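Local coordinates for N-terminal acetyltransferase B complex subunit NAT3 (Candida albicans, PDB 5K04), which acetylates the N-terminal amino group of protein substrates with acetyl-CoA, as the probable catalytic GNAT-fold subunit of the NatB complex, at residues 29-32 with 33-37; 94-97 with 98-101. All coordinates share one frame; numbering follows the deposited sequence.

Interaction 1: 29-32 with 33-37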
loop_
_atom_site.group_PDB
_atom_site.type_symbol
_atom_site.label_atom_id
_atom_site.label_comp_id
_atom_site.label_asym_id
_atom_site.label_seq_id
_atom_site.Cartn_x
_atom_site.Cartn_y
_atom_site.Cartn_z
ATOM N N VAL B 29 -3.172 -7.835 7.287
ATOM C CA VAL B 29 -1.756 -7.646 7.603
ATOM C C VAL B 29 -1.250 -8.731 8.555
ATOM O O VAL B 29 -0.162 -9.294 8.363
ATOM C CB VAL B 29 -1.566 -6.231 8.175
ATOM C CG1 VAL B 29 -0.191 -6.033 8.816
ATOM C CG2 VAL B 29 -1.823 -5.206 7.076
ATOM N N SER B 30 -2.045 -9.058 9.580
ATOM C CA SER B 30 -1.586 -9.979 10.615
ATOM C C SER B 30 -1.399 -11.395 10.081
ATOM O O SER B 30 -0.532 -12.133 10.560
ATOM C CB SER B 30 -2.578 -9.988 11.770
ATOM O OG SER B 30 -3.833 -10.486 11.330
ATOM N N PHE B 31 -2.207 -11.789 9.105
ATOM C CA PHE B 31 -2.124 -13.135 8.551
ATOM C C PHE B 31 -0.859 -13.301 7.703
ATOM O O PHE B 31 -0.108 -14.269 7.866
ATOM C CB PHE B 31 -3.395 -13.396 7.738
ATOM C CG PHE B 31 -3.556 -14.805 7.266
ATOM C CD1 PHE B 31 -3.933 -15.809 8.153
ATOM C CD2 PHE B 31 -3.390 -15.125 5.920
ATOM C CE1 PHE B 31 -4.110 -17.123 7.715
ATOM C CE2 PHE B 31 -3.571 -16.438 5.469
ATOM C CZ PHE B 31 -3.932 -17.439 6.370
ATOM N N TYR B 32 -0.618 -12.360 6.787
ATOM C CA TYR B 32 0.627 -12.347 6.022
ATOM C C TYR B 32 1.843 -12.324 6.930
ATOM O O TYR B 32 2.796 -13.085 6.731
ATOM C CB TYR B 32 0.665 -11.133 5.109
ATOM C CG TYR B 32 -0.307 -11.221 3.987
ATOM C CD1 TYR B 32 -0.210 -12.243 3.046
ATOM C CD2 TYR B 32 -1.332 -10.284 3.865
ATOM C CE1 TYR B 32 -1.104 -12.322 2.006
ATOM C CE2 TYR B 32 -2.224 -10.353 2.841
ATOM C CZ TYR B 32 -2.114 -11.359 1.907
ATOM O OH TYR B 32 -3.026 -11.391 0.885
ATOM N N SER B 33 1.843 -11.416 7.906
ATOM C CA SER B 33 3.007 -11.256 8.770
ATOM C C SER B 33 3.228 -12.493 9.641
ATOM O O SER B 33 4.374 -12.826 9.967
ATOM C CB SER B 33 2.837 -10.009 9.639
ATOM O OG SER B 33 1.815 -10.240 10.594
ATOM N N GLN B 34 2.144 -13.167 10.026
ATOM C CA GLN B 34 2.243 -14.411 10.786
ATOM C C GLN B 34 2.992 -15.484 10.007
ATOM O O GLN B 34 3.822 -16.205 10.568
ATOM C CB GLN B 34 0.838 -14.920 11.158
ATOM C CG GLN B 34 0.843 -16.270 11.879
ATOM C CD GLN B 34 -0.533 -16.960 11.961
ATOM O OE1 GLN B 34 -1.412 -16.768 11.116
ATOM N NE2 GLN B 34 -0.706 -17.776 12.991
ATOM N N TYR B 35 2.683 -15.630 8.716
ATOM C CA TYR B 35 3.405 -16.600 7.901
ATOM C C TYR B 35 4.869 -16.217 7.758
ATOM O O TYR B 35 5.750 -17.082 7.812
ATOM C CB TYR B 35 2.728 -16.737 6.541
ATOM C CG TYR B 35 1.568 -17.707 6.603
ATOM C CD1 TYR B 35 0.454 -17.436 7.393
ATOM C CD2 TYR B 35 1.592 -18.895 5.893
ATOM C CE1 TYR B 35 -0.615 -18.326 7.465
ATOM C CE2 TYR B 35 0.539 -19.790 5.955
ATOM C CZ TYR B 35 -0.556 -19.500 6.740
ATOM O OH TYR B 35 -1.585 -20.390 6.813
ATOM N N LEU B 36 5.151 -14.919 7.598
ATOM C CA LEU B 36 6.539 -14.474 7.546
ATOM C C LEU B 36 7.245 -14.666 8.877
ATOM O O LEU B 36 8.468 -14.834 8.902
ATOM C CB LEU B 36 6.619 -13.008 7.128
ATOM C CG LEU B 36 6.115 -12.741 5.708
ATOM C CD1 LEU B 36 5.955 -11.253 5.509
ATOM C CD2 LEU B 36 7.035 -13.321 4.639
ATOM N N ILE B 37 6.501 -14.653 9.989
ATOM C CA ILE B 37 7.132 -14.800 11.297
ATOM C C ILE B 37 7.414 -16.269 11.590
ATOM O O ILE B 37 8.523 -16.628 12.008
ATOM C CB ILE B 37 6.261 -14.144 12.390
ATOM C CG1 ILE B 37 6.452 -12.624 12.381
ATOM C CG2 ILE B 37 6.595 -14.696 13.785
ATOM C CD1 ILE B 37 5.278 -11.875 12.964
#

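Interaction 2: 94-97 with 98-101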
loop_
_atom_site.group_PDB
_atom_site.type_symbol
_atom_site.label_atom_id
_atom_site.label_comp_id
_atom_site.label_asym_id
_atom_site.label_seq_id
_atom_site.Cartn_x
_atom_site.Cartn_y
_atom_site.Cartn_z
ATOM N N CYS B 94 4.433 -24.747 -6.346
ATOM C CA CYS B 94 4.083 -25.878 -5.490
ATOM C C CYS B 94 5.240 -26.880 -5.395
ATOM O O CYS B 94 5.543 -27.391 -4.308
ATOM C CB CYS B 94 2.789 -26.541 -6.007
ATOM S SG CYS B 94 1.311 -25.548 -5.999
ATOM N N LEU B 95 5.933 -27.130 -6.514
ATOM C CA LEU B 95 7.033 -28.094 -6.527
ATOM C C LEU B 95 8.275 -27.590 -5.777
ATOM O O LEU B 95 9.024 -28.392 -5.215
ATOM C CB LEU B 95 7.384 -28.433 -7.967
ATOM C CG LEU B 95 6.448 -29.399 -8.686
ATOM C CD1 LEU B 95 7.002 -29.706 -10.079
ATOM C CD2 LEU B 95 6.275 -30.684 -7.878
ATOM N N GLU B 96 8.499 -26.273 -5.750
ATOM C CA GLU B 96 9.630 -25.698 -5.019
ATOM C C GLU B 96 9.569 -25.994 -3.515
ATOM O O GLU B 96 10.610 -26.032 -2.849
ATOM C CB GLU B 96 9.669 -24.183 -5.267
ATOM C CG GLU B 96 10.569 -23.363 -4.328
ATOM C CD GLU B 96 12.067 -23.624 -4.495
ATOM O OE1 GLU B 96 12.844 -23.123 -3.648
ATOM O OE2 GLU B 96 12.474 -24.308 -5.464
ATOM N N LEU B 97 8.363 -26.179 -2.958
ATOM C CA LEU B 97 8.236 -26.578 -1.557
ATOM C C LEU B 97 9.042 -27.839 -1.267
ATOM O O LEU B 97 9.702 -27.943 -0.227
ATOM C CB LEU B 97 6.766 -26.809 -1.213
ATOM C CG LEU B 97 5.896 -25.561 -1.114
ATOM C CD1 LEU B 97 4.426 -25.938 -1.053
ATOM C CD2 LEU B 97 6.285 -24.779 0.112
ATOM N N GLU B 98 9.013 -28.800 -2.192
ATOM C CA GLU B 98 9.659 -30.087 -1.996
ATOM C C GLU B 98 11.179 -29.975 -1.973
ATOM O O GLU B 98 11.843 -30.940 -1.584
ATOM C CB GLU B 98 9.172 -31.051 -3.091
ATOM C CG GLU B 98 7.634 -31.190 -3.120
ATOM C CD GLU B 98 7.109 -32.029 -4.291
ATOM O OE1 GLU B 98 7.877 -32.850 -4.846
ATOM O OE2 GLU B 98 5.923 -31.865 -4.659
ATOM N N ASN B 99 11.734 -28.820 -2.380
ATOM C CA ASN B 99 13.164 -28.524 -2.296
ATOM C C ASN B 99 13.602 -27.964 -0.947
ATOM O O ASN B 99 14.801 -27.993 -0.639
ATOM C CB ASN B 99 13.555 -27.510 -3.376
ATOM C CG ASN B 99 13.430 -28.076 -4.779
ATOM O OD1 ASN B 99 13.381 -29.302 -4.972
ATOM N ND2 ASN B 99 13.394 -27.186 -5.773
ATOM N N LEU B 100 12.671 -27.432 -0.157
ATOM C CA LEU B 100 13.002 -26.815 1.120
ATOM C C LEU B 100 13.159 -27.883 2.198
ATOM O O LEU B 100 12.329 -28.793 2.310
ATOM C CB LEU B 100 11.920 -25.810 1.495
ATOM C CG LEU B 100 11.618 -24.859 0.330
ATOM C CD1 LEU B 100 10.541 -23.824 0.681
ATOM C CD2 LEU B 100 12.887 -24.162 -0.142
ATOM N N THR B 101 14.246 -27.790 2.970
ATOM C CA THR B 101 14.585 -28.873 3.892
ATOM C C THR B 101 13.594 -28.951 5.039
ATOM O O THR B 101 13.347 -30.034 5.582
ATOM C CB THR B 101 16.009 -28.700 4.434
ATOM O OG1 THR B 101 16.121 -27.441 5.108
ATOM C CG2 THR B 101 17.026 -28.758 3.303
#

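Interaction 1: 29-32 with 33-37
Phe31 and Tyr35, one helical turn apart, send their side chains out alongside each other. The Tyr35 edge atom CE1 comes over one face of the Phe31 ring, offset toward the rim, 3.6 Å from Phe31 CZ. The planes are inclined at 50° with centroids 4.9 Å apart, an oblique aromatic pair. Phe31 has CG anti to the backbone N (chi1 -172°), which puts CG beside its own carbonyl carbon, on the side where Tyr35 follows. The rim of the Tyr35 ring also approaches the backbone, with Tyr35 CD1 3.3 Å from Phe31 O, close to the ring plane.

Gln34 crosses Phe31 obliquely with an extended chain. Its OE1 lies 4.0 Å from Phe31 CD1, and its NE2 makes a weak hydrogen bond to Glu38.

Ser33 turns its hydroxyl back along the helix. With chi1 at 70°, OG sits within reach of two carbonyls, 3.0 Å from Ser30 O and 3.1 Å from Val29 O. OG is also hydrogen-bonded to Ser479 of the partner subunit. On another side of the helix, Leu36 rests CG 3.5 Å from Tyr32 O. The Tyr32 hydroxyl is tied to Phe27 N, and the Tyr32 side chain touches Tyr57 and Met59 of strand 53-65.

Ser33 N to Val29 O, Gln34 N to Ser30 O, Tyr35 N to Phe31 O and Leu36 N to Tyr32 O make successive i to i+4 bonds. The arrangement is that of an alpha-helix, here helix 29-38 of the GNAT fold, packed between the sheet and the partner subunit.

Interaction 2: 94-97 with 98-101
The helix 89-96 of this GNAT domain, whose first turn holds the CoA-binding Ala90 and Ser91, runs out here into a turn before helix 101-104. Glu98 N, Asn99 N and Leu100 N each bond the carbonyl three residues back, on Leu95, Glu96 and Leu97, a 3-10 pattern.

Leu95 CD2 lies against the Glu98 carboxylate, 3.4 Å from Glu98 OE2. That oxygen also forms a salt bridge with Lys161. Leu97 is buried and its side chain touches Met58 and Ala60 of strand 53-65 and Ile75 of strand 70-80. Leu100, at the N-cap position of the next helix, sets CG 3.5 Å from Glu96 O. Its CD2 is 3.7 Å from Glu96 OE1.

Glu96 bends at chi2 (68°), which brings its carboxylate across the turn to Asn99. The carboxylate and amide planes are almost perpendicular, at 85°. Asn99 ND2 also bonds Lys244 O of the partner subunit, so this amide links the turn to the other chain. Within the turn, Asn99 ND2 donates to Glu96 OE2 at 3.0 Å, from above the carboxylate plane.

In the fold
From the N terminus, interaction 1 comes first, within helix 29-38. The chain then runs through strands 43-48, 53-65 and 70-80 before helix 89-96 leads into interaction 2. Each contact is local and closes no long loop. They lie in series, neither nested nor crossed. Their centres are about 20 Å apart and their nearest atoms about 9 Å, without touch. The central sheet relates them: residues 29-37 pack on strands 43-48 and 53-65, and residues 94-100 reach these strands and strand 70-80. Phe43 and Tyr44 are neighbours on strand 43-48, the first meeting interaction 1 and the second interaction 2. Both contacts also touch the partner subunit.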